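A-type flavoprotein (Giardia intestinalis, PDB 2Q9U) scavenges O2 as a flavodiiron protein, probably passing electrons from a bound flavin mononucleotide to a diiron centre. Local coordinates at the interface of chains A and B. Coordinates in Å, arbitrary orientation; residue numbers count along the deposited sequence, not the author numbering. Chains: chain A/B, A-type flavoprotein.

The interface of chains A and B. Residues chain A 275, 278, 290; chain B 25, 64.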
loop_
_atom_site.group_PDB
_atom_site.type_symbol
_atom_site.label_atom_id
_atom_site.label_comp_id
_atom_site.label_asym_id
_atom_site.label_seq_id
_atom_site.Cartn_x
_atom_site.Cartn_y
_atom_site.Cartn_z
ATOM N N LEU A 275 1.882 25.152 -3.535
ATOM C CA LEU A 275 2.461 25.292 -4.877
ATOM C C LEU A 275 2.905 26.738 -5.164
ATOM O O LEU A 275 3.932 26.973 -5.800
ATOM C CB LEU A 275 1.475 24.807 -5.963
ATOM C CG LEU A 275 1.224 23.296 -6.077
ATOM C CD1 LEU A 275 0.017 23.033 -6.999
ATOM C CD2 LEU A 275 2.490 22.572 -6.603
ATOM N N LEU A 278 6.039 27.426 -3.274
ATOM C CA LEU A 278 7.138 26.711 -3.933
ATOM C C LEU A 278 7.685 27.476 -5.146
ATOM O O LEU A 278 8.920 27.590 -5.334
ATOM C CB LEU A 278 6.612 25.353 -4.383
ATOM C CG LEU A 278 7.562 24.190 -4.466
ATOM C CD1 LEU A 278 7.890 23.714 -3.045
ATOM C CD2 LEU A 278 6.941 23.064 -5.345
ATOM N N LEU A 290 8.211 19.349 -2.998
ATOM C CA LEU A 290 6.981 19.282 -2.234
ATOM C C LEU A 290 6.720 17.836 -1.862
ATOM O O LEU A 290 6.702 16.963 -2.741
ATOM C CB LEU A 290 5.811 19.849 -3.071
ATOM C CG LEU A 290 4.391 19.825 -2.438
ATOM C CD1 LEU A 290 3.615 20.983 -2.987
ATOM C CD2 LEU A 290 3.625 18.523 -2.701
ATOM N N TRP B 25 3.422 16.395 -8.352
ATOM C CA TRP B 25 4.232 15.905 -7.230
ATOM C C TRP B 25 3.650 14.651 -6.598
ATOM O O TRP B 25 4.393 13.835 -6.078
ATOM C CB TRP B 25 4.334 16.978 -6.147
ATOM C CG TRP B 25 5.118 18.199 -6.562
ATOM C CD1 TRP B 25 4.615 19.393 -6.991
ATOM C CD2 TRP B 25 6.535 18.314 -6.612
ATOM N NE1 TRP B 25 5.635 20.256 -7.286
ATOM C CE2 TRP B 25 6.830 19.617 -7.056
ATOM C CE3 TRP B 25 7.596 17.435 -6.309
ATOM C CZ2 TRP B 25 8.140 20.073 -7.206
ATOM C CZ3 TRP B 25 8.898 17.889 -6.455
ATOM C CH2 TRP B 25 9.163 19.202 -6.888
ATOM N N GLU B 64 -3.836 26.081 -13.009
ATOM C CA GLU B 64 -2.392 26.339 -12.884
ATOM C C GLU B 64 -1.730 26.531 -14.257
ATOM O O GLU B 64 -0.925 27.449 -14.430
ATOM C CB GLU B 64 -1.717 25.214 -12.072
ATOM C CG GLU B 64 -0.234 25.453 -11.843
ATOM C CD GLU B 64 0.460 24.316 -11.078
ATOM O OE1 GLU B 64 -0.193 23.311 -10.655
ATOM O OE2 GLU B 64 1.672 24.465 -10.897
HETATM O O HOH W 1 6.384 14.371 -3.712
#
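B:Trp25 lays one face of its indole against A:Leu290, in a two-fold symmetric interface where the flavodoxin-like part of one flavodiiron chain meets the beta-lactamase-like part of the other. The CB methylene of A:Leu290 sits over the five-membered ring, 3.9 Å from its centroid, as a CH-pi contact displaced toward the rim. A:Leu290 CG is anti to the backbone N (chi1 178°), and the branch runs past the ring to bring methyl CD2 to 3.8 Å from B:Trp25 CB. The six-membered ring is met along its CE3 to CZ3 side by the backbone of A:Leu290: the carbonyl O of A:Leu290 lies 3.7 Å from B:Trp25 CE3, and its N approaches CZ3.

Two leucines of helix 269-283 approach the nitrogen-bearing rim of the indole, A:Leu278 tilted onto the face that A:Leu290 covers and A:Leu275 nearer the ring plane. Methyl CD2 of A:Leu278 reaches the stretch from NE1 to CZ2, at 3.7 Å from B:Trp25 CZ2, with the two side chains meeting at a slant. A:Leu275 runs antiparallel to the indole and touches B:Trp25 CD1 through its own CD2 at 3.8 Å. Its other methyl, CD1, points to B:Glu64 on helix 62-72, 3.7 Å from carboxylate oxygen OE1. The glutamate is extended (chi1 -177°, chi2 -178°), which carries the carboxylate out from its helix to cross the leucine at about a right angle.

Beside the A:Leu290 carbonyl, a water joins the two backbones, 2.8 Å from A:Leu290 O and 3.1 Å from B:Trp25 O. This bridge links strand 287-292 to the backbone of the loop bearing the tryptophan.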